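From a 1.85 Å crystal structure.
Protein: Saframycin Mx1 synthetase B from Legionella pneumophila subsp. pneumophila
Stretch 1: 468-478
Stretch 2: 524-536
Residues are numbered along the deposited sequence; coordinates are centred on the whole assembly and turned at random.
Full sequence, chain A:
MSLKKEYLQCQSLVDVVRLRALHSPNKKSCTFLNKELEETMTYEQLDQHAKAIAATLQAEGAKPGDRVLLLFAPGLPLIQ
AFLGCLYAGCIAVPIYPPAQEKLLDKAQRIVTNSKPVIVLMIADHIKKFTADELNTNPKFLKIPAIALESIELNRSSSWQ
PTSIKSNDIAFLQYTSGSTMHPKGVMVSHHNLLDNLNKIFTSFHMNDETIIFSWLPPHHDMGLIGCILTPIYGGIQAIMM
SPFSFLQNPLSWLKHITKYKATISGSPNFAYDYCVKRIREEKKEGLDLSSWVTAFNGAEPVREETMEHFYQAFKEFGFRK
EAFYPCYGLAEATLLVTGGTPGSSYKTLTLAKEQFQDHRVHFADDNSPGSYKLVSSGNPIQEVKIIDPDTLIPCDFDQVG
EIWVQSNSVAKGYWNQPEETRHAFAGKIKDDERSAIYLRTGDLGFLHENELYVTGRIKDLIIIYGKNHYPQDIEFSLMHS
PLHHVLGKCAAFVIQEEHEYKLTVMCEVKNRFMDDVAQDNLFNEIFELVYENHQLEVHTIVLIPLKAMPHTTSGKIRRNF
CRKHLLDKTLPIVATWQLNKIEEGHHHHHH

Stretch 1, residues 468-478: HYPQDIEFSLM
Stretch 2 (524-536) EIFELVYENHQLE

Two helices that cross at a steep angle can share a small polar cluster where their backbones come close, and the pairing of residues 468-478 with 524-536 in Saframycin Mx1 synthetase B is a compact example. The first helix spans 469-478 and continues beyond the stretch; H468 sits at its N-cap position with phi/psi of 62/26°, and the residues that follow keep helical values, mostly near -61/-43°, with D472 at -75/-33° and M478 at -70/-24°. The second helix enters from earlier in the chain at 524. Its phi/psi values remain helical through N532 (-81/-26°), then pass through H533 at -133/-3° to Q534, where phi turns positive (54/41°), and L535 is extended at -127/156°. Regular i to i+4 hydrogen bonds run through both, from D472 N to H468 O (3.0 Å) in the first and as far as H533 N to V529 O (2.9 Å) in the second, followed by a weak bond from Q534 N to Y530 O (3.0 Å).

The axes approach to 10.0 Å, and their N-to-C directions make an angle of 122°. The register is set by I473 CA and V529 CA, 6.5 Å apart, with S476 CA to N532 CA at 7.2 Å and L477 CA to I525 CA at 7.6 Å. The contact buries 518 Å², both sides summed.

The polar centre is S476 (chi1 m). S476 points its CA-to-CB bond toward the second stretch, and N532 and H533 point theirs toward the first. S476 OG lies 2.7 Å from H533 NE2 in a hydrogen bond near the plane of the imidazole ring, where the nitrogen lone pair or N-H must lie. N532 (chi1 -72°, chi2 14°) donates from ND2 to the same S476 OG at 2.9 Å, with a nearly straight angle of 175°. One hydroxyl thus ties together two successive residues of the second stretch. A water accompanies this link, donating to S476 O at 2.8 Å and accepting a weak bond from N532 ND2 at 3.2 Å.

The imidazole of H533 (chi1 -56°, chi2 -78°) also offers a face: I473 CG1 stands 4.2 Å from the ring centroid, 19° off the normal, in a CH-pi contact. I473 (m, t) also packs its CG2 3.9 Å from V529 CG2 (V529 chi1 t), and its CD1 lies 4.1 Å from L535 CD1. L535 (m, t), beyond the positive-phi residue, has its CA-to-CB bond directed toward the first stretch and lays CD1 over the Y469 ring, 3.8 Å from its centroid and 15° off the normal. Y469 has chi1 -71° and chi2 -34°; its CA-to-CB bond points sideways, but the end of the side chain comes nearer.

Further along the first helix, L477 (m, t) brings CD2 to 3.9 Å from L528 CD2 and 4.2 Å from I525 CG1. L528 adopts t, p and I525 m, t. Apolar packing therefore lies to both sides of the serine-centred cluster along this helix.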

ATOM      1  N   HIS A 468       9.500   1.442  16.679  1.00 19.30           N
ATOM      2  CA  HIS A 468       9.484   2.779  17.286  1.00 22.71           C
ATOM      3  C   HIS A 468       8.316   3.657  16.801  1.00 20.20           C
ATOM      4  O   HIS A 468       8.412   4.879  16.829  1.00 18.73           O
ATOM      5  CB  HIS A 468      10.815   3.538  17.080  1.00 25.34           C
ATOM      6  CG  HIS A 468      12.038   2.710  17.327  1.00 29.43           C
ATOM      7  ND1 HIS A 468      12.241   2.004  18.496  1.00 31.54           N
ATOM      8  CD2 HIS A 468      13.133   2.485  16.560  1.00 33.34           C
ATOM      9  CE1 HIS A 468      13.394   1.360  18.427  1.00 29.82           C
ATOM     10  NE2 HIS A 468      13.957   1.636  17.264  1.00 32.47           N
ATOM     11  N   TYR A 469       7.218   3.035  16.380  1.00 18.86           N
ATOM     12  CA  TYR A 469       6.075   3.801  15.896  1.00 18.98           C
ATOM     13  C   TYR A 469       5.456   4.752  16.927  1.00 19.49           C
ATOM     14  O   TYR A 469       5.111   5.878  16.588  1.00 20.70           O
ATOM     15  CB  TYR A 469       4.982   2.892  15.374  1.00 19.89           C
ATOM     16  CG  TYR A 469       5.306   2.207  14.073  1.00 19.96           C
ATOM     17  CD1 TYR A 469       6.073   2.833  13.110  1.00 20.48           C
ATOM     18  CD2 TYR A 469       4.800   0.943  13.797  1.00 23.06           C
ATOM     19  CE1 TYR A 469       6.352   2.207  11.899  1.00 23.37           C
ATOM     20  CE2 TYR A 469       5.071   0.318  12.607  1.00 22.48           C
ATOM     21  CZ  TYR A 469       5.847   0.951  11.663  1.00 25.10           C
ATOM     22  OH  TYR A 469       6.112   0.310  10.476  1.00 32.11           O
ATOM     23  N   PRO A 470       5.266   4.296  18.171  1.00 21.08           N
ATOM     24  CA  PRO A 470       4.659   5.243  19.120  1.00 19.40           C
ATOM     25  C   PRO A 470       5.490   6.506  19.326  1.00 21.51           C
ATOM     26  O   PRO A 470       4.980   7.630  19.211  1.00 21.30           O
ATOM     27  CB  PRO A 470       4.562   4.422  20.410  1.00 21.72           C
ATOM     28  CG  PRO A 470       4.418   2.996  19.908  1.00 22.01           C
ATOM     29  CD  PRO A 470       5.376   2.941  18.745  1.00 20.72           C
ATOM     30  N   GLN A 471       6.770   6.330  19.625  1.00 21.60           N
ATOM     31  CA  GLN A 471       7.652   7.456  19.864  1.00 22.23           C
ATOM     32  C   GLN A 471       7.752   8.351  18.625  1.00 20.77           C
ATOM     33  O   GLN A 471       7.775   9.580  18.734  1.00 20.98           O
ATOM     34  CB  GLN A 471       9.043   6.949  20.305  1.00 24.28           C
ATOM     35  CG  GLN A 471       8.984   5.959  21.490  1.00 27.79           C
ATOM     36  CD  GLN A 471       8.434   4.555  21.123  1.00 26.35           C
ATOM     37  OE1 GLN A 471       8.430   4.157  19.974  1.00 27.18           O
ATOM     38  NE2 GLN A 471       7.993   3.814  22.125  1.00 31.99           N
ATOM     39  N   ASP A 472       7.788   7.747  17.440  1.00 19.31           N
ATOM     40  CA  ASP A 472       7.978   8.547  16.241  1.00 19.50           C
ATOM     41  C   ASP A 472       6.727   9.322  15.849  1.00 19.25           C
ATOM     42  O   ASP A 472       6.820  10.424  15.317  1.00 17.71           O
ATOM     43  CB  ASP A 472       8.506   7.700  15.081  1.00 21.90           C
ATOM     44  CG  ASP A 472       9.940   7.247  15.297  1.00 23.09           C
ATOM     45  OD1 ASP A 472      10.638   7.813  16.165  1.00 23.37           O
ATOM     46  OD2 ASP A 472      10.386   6.331  14.578  1.00 23.73           O
ATOM     47  N   ILE A 473       5.560   8.743  16.121  1.00 17.54           N
ATOM     48  CA  ILE A 473       4.281   9.414  15.878  1.00 17.04           C
ATOM     49  C   ILE A 473       4.152  10.598  16.832  1.00 17.36           C
ATOM     50  O   ILE A 473       3.721  11.672  16.438  1.00 15.96           O
ATOM     51  CB  ILE A 473       3.101   8.465  16.091  1.00 18.66           C
ATOM     52  CG1 ILE A 473       3.040   7.395  14.996  1.00 19.26           C
ATOM     53  CG2 ILE A 473       1.788   9.235  16.154  1.00 15.32           C
ATOM     54  CD1 ILE A 473       2.057   6.270  15.316  1.00 17.11           C
ATOM     55  N   GLU A 474       4.543  10.404  18.085  1.00 16.25           N
ATOM     56  CA  GLU A 474       4.498  11.489  19.061  1.00 18.54           C
ATOM     57  C   GLU A 474       5.401  12.641  18.618  1.00 18.34           C
ATOM     58  O   GLU A 474       5.027  13.815  18.725  1.00 19.56           O
ATOM     59  CB  GLU A 474       4.867  10.959  20.459  1.00 17.12           C
ATOM     60  CG  GLU A 474       3.831   9.975  20.982  1.00 18.30           C
ATOM     61  CD  GLU A 474       4.313   9.132  22.167  1.00 18.39           C
ATOM     62  OE1 GLU A 474       5.460   9.334  22.616  1.00 21.06           O
ATOM     63  OE2 GLU A 474       3.541   8.279  22.640  1.00 17.37           O
ATOM     64  N   PHE A 475       6.578  12.299  18.102  1.00 17.73           N
ATOM     65  CA  PHE A 475       7.516  13.295  17.577  1.00 19.29           C
ATOM     66  C   PHE A 475       6.889  14.118  16.457  1.00 20.20           C
ATOM     67  O   PHE A 475       7.010  15.355  16.441  1.00 20.02           O
ATOM     68  CB  PHE A 475       8.794  12.638  17.059  1.00 22.88           C
ATOM     69  CG  PHE A 475       9.805  13.624  16.531  1.00 24.49           C
ATOM     70  CD1 PHE A 475      10.782  14.137  17.361  1.00 25.72           C
ATOM     71  CD2 PHE A 475       9.766  14.039  15.203  1.00 23.05           C
ATOM     72  CE1 PHE A 475      11.716  15.050  16.882  1.00 27.15           C
ATOM     73  CE2 PHE A 475      10.691  14.959  14.717  1.00 27.46           C
ATOM     74  CZ  PHE A 475      11.671  15.462  15.569  1.00 25.65           C
ATOM     75  N   SER A 476       6.251  13.426  15.511  1.00 18.11           N
ATOM     76  CA  SER A 476       5.577  14.073  14.397  1.00 17.69           C
ATOM     77  C   SER A 476       4.552  15.101  14.881  1.00 18.18           C
ATOM     78  O   SER A 476       4.540  16.242  14.411  1.00 17.24           O
ATOM     79  CB  SER A 476       4.914  13.033  13.473  1.00 17.88           C
ATOM     80  OG  SER A 476       5.892  12.360  12.680  1.00 18.36           O
ATOM     81  N   LEU A 477       3.710  14.696  15.828  1.00 17.04           N
ATOM     82  CA  LEU A 477       2.671  15.578  16.363  1.00 17.70           C
ATOM     83  C   LEU A 477       3.301  16.807  17.001  1.00 20.05           C
ATOM     84  O   LEU A 477       2.864  17.950  16.780  1.00 20.12           O
ATOM     85  CB  LEU A 477       1.812  14.824  17.400  1.00 18.02           C
ATOM     86  CG  LEU A 477       0.899  13.748  16.811  1.00 19.85           C
ATOM     87  CD1 LEU A 477       0.433  12.722  17.852  1.00 18.26           C
ATOM     88  CD2 LEU A 477      -0.299  14.419  16.176  1.00 20.03           C
HETATM   89  N   MSE A 478       4.341  16.571  17.790  1.00 19.18           N
HETATM   90  CA  MSE A 478       4.982  17.660  18.517  1.00 20.37           C
HETATM   91  C   MSE A 478       5.735  18.593  17.583  1.00 21.14           C
HETATM   92  O   MSE A 478       5.929  19.767  17.895  1.00 21.49           O
HETATM   93  CB  MSE A 478       5.888  17.104  19.612  1.00 20.12           C
HETATM   94  CG  MSE A 478       5.095  16.381  20.704  1.00 20.48           C
HETATM   95 SE   MSE A 478       3.797  17.541  21.690  1.00 35.50          SE
HETATM   96  CE  MSE A 478       2.194  17.380  20.548  1.00 21.29           C
ATOM     97  N   GLU A 524      -6.547  16.462  10.581  1.00 19.33           N
ATOM     98  CA  GLU A 524      -5.145  16.862  10.471  1.00 19.47           C
ATOM     99  C   GLU A 524      -4.254  15.819  11.100  1.00 17.51           C
ATOM    100  O   GLU A 524      -3.168  15.518  10.595  1.00 18.07           O
ATOM    101  CB  GLU A 524      -4.910  18.219  11.153  1.00 19.77           C
ATOM    102  CG  GLU A 524      -5.427  19.376  10.328  1.00 25.85           C
ATOM    103  CD  GLU A 524      -5.581  20.667  11.119  1.00 31.87           C
ATOM    104  OE1 GLU A 524      -5.534  20.626  12.372  1.00 32.21           O
ATOM    105  OE2 GLU A 524      -5.778  21.725  10.482  1.00 35.16           O
ATOM    106  N   ILE A 525      -4.707  15.267  12.218  1.00 16.03           N
ATOM    107  CA  ILE A 525      -3.933  14.233  12.860  1.00 17.10           C
ATOM    108  C   ILE A 525      -3.861  13.003  11.949  1.00 16.91           C
ATOM    109  O   ILE A 525      -2.785  12.470  11.702  1.00 16.73           O
ATOM    110  CB  ILE A 525      -4.515  13.870  14.217  1.00 15.54           C
ATOM    111  CG1 ILE A 525      -4.294  15.043  15.181  1.00 16.48           C
ATOM    112  CG2 ILE A 525      -3.831  12.617  14.734  1.00 17.31           C
ATOM    113  CD1 ILE A 525      -5.120  14.943  16.501  1.00 16.06           C
ATOM    114  N   PHE A 526      -5.003  12.576  11.427  1.00 15.72           N
ATOM    115  CA  PHE A 526      -5.002  11.417  10.544  1.00 15.83           C
ATOM    116  C   PHE A 526      -4.052  11.615   9.363  1.00 17.26           C
ATOM    117  O   PHE A 526      -3.213  10.748   9.062  1.00 16.63           O
ATOM    118  CB  PHE A 526      -6.419  11.048  10.069  1.00 17.57           C
ATOM    119  CG  PHE A 526      -6.467   9.725   9.354  1.00 17.99           C
ATOM    120  CD1 PHE A 526      -6.754   8.554  10.038  1.00 16.69           C
ATOM    121  CD2 PHE A 526      -6.170   9.656   8.008  1.00 18.36           C
ATOM    122  CE1 PHE A 526      -6.783   7.325   9.363  1.00 18.01           C
ATOM    123  CE2 PHE A 526      -6.178   8.442   7.331  1.00 17.39           C
ATOM    124  CZ  PHE A 526      -6.484   7.274   8.020  1.00 19.46           C
ATOM    125  N   GLU A 527      -4.153  12.764   8.710  1.00 18.30           N
ATOM    126  CA  GLU A 527      -3.272  13.069   7.570  1.00 20.39           C
ATOM    127  C   GLU A 527      -1.778  13.097   7.927  1.00 21.04           C
ATOM    128  O   GLU A 527      -0.930  12.559   7.210  1.00 20.36           O
ATOM    129  CB  GLU A 527      -3.702  14.382   6.920  1.00 20.86           C
ATOM    130  CG  GLU A 527      -2.796  14.834   5.780  1.00 24.46           C
ATOM    131  CD  GLU A 527      -3.135  16.249   5.302  1.00 29.69           C
ATOM    132  OE1 GLU A 527      -4.330  16.526   5.020  1.00 32.51           O
ATOM    133  OE2 GLU A 527      -2.214  17.085   5.242  1.00 31.38           O
ATOM    134  N   LEU A 528      -1.453  13.700   9.062  1.00 19.69           N
ATOM    135  CA  LEU A 528      -0.065  13.763   9.502  1.00 17.04           C
ATOM    136  C   LEU A 528       0.573  12.405   9.677  1.00 17.87           C
ATOM    137  O   LEU A 528       1.687  12.173   9.207  1.00 20.34           O
ATOM    138  CB  LEU A 528       0.046  14.548  10.817  1.00 17.43           C
ATOM    139  CG  LEU A 528       1.459  14.663  11.382  1.00 20.15           C
ATOM    140  CD1 LEU A 528       2.319  15.559  10.487  1.00 20.71           C
ATOM    141  CD2 LEU A 528       1.420  15.224  12.795  1.00 20.38           C
ATOM    142  N   VAL A 529      -0.111  11.503  10.378  1.00 16.77           N
ATOM    143  CA  VAL A 529       0.454  10.191  10.652  1.00 18.73           C
ATOM    144  C   VAL A 529       0.536   9.357   9.355  1.00 17.53           C
ATOM    145  O   VAL A 529       1.492   8.618   9.127  1.00 18.32           O
ATOM    146  CB  VAL A 529      -0.387   9.464  11.725  1.00 17.53           C
ATOM    147  CG1 VAL A 529       0.135   8.059  11.938  1.00 17.38           C
ATOM    148  CG2 VAL A 529      -0.365  10.281  13.035  1.00 17.83           C
ATOM    149  N   TYR A 530      -0.477   9.481   8.517  1.00 18.50           N
ATOM    150  CA  TYR A 530      -0.462   8.783   7.232  1.00 17.77           C
ATOM    151  C   TYR A 530       0.742   9.190   6.377  1.00 20.02           C
ATOM    152  O   TYR A 530       1.439   8.328   5.820  1.00 22.77           O
ATOM    153  CB  TYR A 530      -1.750   9.038   6.471  1.00 17.02           C
ATOM    154  CG  TYR A 530      -1.812   8.274   5.170  1.00 18.54           C
ATOM    155  CD1 TYR A 530      -2.379   7.008   5.106  1.00 18.98           C
ATOM    156  CD2 TYR A 530      -1.273   8.821   4.005  1.00 19.82           C
ATOM    157  CE1 TYR A 530      -2.426   6.308   3.896  1.00 20.29           C
ATOM    158  CE2 TYR A 530      -1.321   8.134   2.799  1.00 20.88           C
ATOM    159  CZ  TYR A 530      -1.897   6.886   2.747  1.00 21.99           C
ATOM    160  OH  TYR A 530      -1.932   6.226   1.524  1.00 20.81           O
ATOM    161  N   GLU A 531       0.989  10.492   6.295  1.00 19.39           N
ATOM    162  CA  GLU A 531       2.098  11.043   5.506  1.00 23.71           C
ATOM    163  C   GLU A 531       3.486  10.759   6.075  1.00 24.91           C
ATOM    164  O   GLU A 531       4.394  10.387   5.334  1.00 24.46           O
ATOM    165  CB  GLU A 531       1.888  12.543   5.304  1.00 22.71           C
ATOM    166  CG  GLU A 531       0.574  12.821   4.597  1.00 27.17           C
ATOM    167  CD  GLU A 531       0.711  13.252   3.138  1.00 34.29           C
ATOM    168  OE1 GLU A 531       0.959  14.464   2.920  1.00 36.63           O
ATOM    169  OE2 GLU A 531       0.509  12.411   2.207  1.00 38.42           O
ATOM    170  N   ASN A 532       3.639  10.917   7.390  1.00 21.63           N
ATOM    171  CA  ASN A 532       4.930  10.735   8.040  1.00 21.45           C
ATOM    172  C   ASN A 532       5.297   9.285   8.319  1.00 22.95           C
ATOM    173  O   ASN A 532       6.480   8.959   8.408  1.00 23.71           O
ATOM    174  CB  ASN A 532       4.989  11.534   9.353  1.00 19.76           C
ATOM    175  CG  ASN A 532       5.082  13.047   9.127  1.00 22.30           C
ATOM    176  OD1 ASN A 532       4.842  13.549   8.024  1.00 20.90           O
ATOM    177  ND2 ASN A 532       5.430  13.780  10.185  1.00 22.23           N
ATOM    178  N   HIS A 533       4.301   8.413   8.463  1.00 21.67           N
ATOM    179  CA  HIS A 533       4.560   7.049   8.943  1.00 22.95           C
ATOM    180  C   HIS A 533       3.906   5.926   8.149  1.00 22.09           C
ATOM    181  O   HIS A 533       4.118   4.739   8.430  1.00 22.39           O
ATOM    182  CB  HIS A 533       4.175   6.945  10.421  1.00 20.47           C
ATOM    183  CG  HIS A 533       4.871   7.957  11.263  1.00 19.17           C
ATOM    184  ND1 HIS A 533       6.187   7.818  11.652  1.00 20.64           N
ATOM    185  CD2 HIS A 533       4.465   9.162  11.725  1.00 19.17           C
ATOM    186  CE1 HIS A 533       6.545   8.877  12.362  1.00 21.71           C
ATOM    187  NE2 HIS A 533       5.518   9.710  12.418  1.00 19.43           N
ATOM    188  N   GLN A 534       3.122   6.302   7.154  1.00 22.12           N
ATOM    189  CA  GLN A 534       2.367   5.317   6.377  1.00 23.67           C
ATOM    190  C   GLN A 534       1.538   4.434   7.297  1.00 25.78           C
ATOM    191  O   GLN A 534       1.457   3.221   7.091  1.00 24.06           O
ATOM    192  CB  GLN A 534       3.313   4.466   5.502  1.00 25.66           C
ATOM    193  CG  GLN A 534       3.964   5.237   4.349  1.00 27.10           C
ATOM    194  CD  GLN A 534       4.947   6.285   4.832  1.00 27.79           C
ATOM    195  OE1 GLN A 534       5.939   5.971   5.502  1.00 29.29           O
ATOM    196  NE2 GLN A 534       4.682   7.541   4.495  1.00 26.97           N
ATOM    197  N   LEU A 535       0.925   5.042   8.318  1.00 19.67           N
ATOM    198  CA  LEU A 535       0.043   4.315   9.212  1.00 20.79           C
ATOM    199  C   LEU A 535      -1.306   5.027   9.288  1.00 18.78           C
ATOM    200  O   LEU A 535      -1.384   6.225   9.025  1.00 18.86           O
ATOM    201  CB  LEU A 535       0.639   4.228  10.625  1.00 19.73           C
ATOM    202  CG  LEU A 535       1.943   3.422  10.771  1.00 21.65           C
ATOM    203  CD1 LEU A 535       2.585   3.726  12.104  1.00 21.37           C
ATOM    204  CD2 LEU A 535       1.663   1.923  10.630  1.00 22.32           C
ATOM    205  N   GLU A 536      -2.354   4.286   9.634  1.00 17.04           N
ATOM    206  CA  GLU A 536      -3.692   4.870   9.772  1.00 18.53           C
ATOM    207  C   GLU A 536      -4.175   4.916  11.217  1.00 17.74           C
ATOM    208  O   GLU A 536      -4.367   3.872  11.832  1.00 17.84           O
ATOM    209  CB  GLU A 536      -4.715   4.088   8.948  1.00 21.32           C
ATOM    210  CG  GLU A 536      -4.355   3.956   7.484  1.00 20.56           C
ATOM    211  CD  GLU A 536      -3.644   2.659   7.214  1.00 26.17           C
ATOM    212  OE1 GLU A 536      -2.781   2.279   8.024  1.00 33.59           O
ATOM    213  OE2 GLU A 536      -3.952   1.991   6.209  1.00 29.91           O
TER
HETATM  214  O   HOH W   1       5.806  16.446  11.957  1.00 23.93           O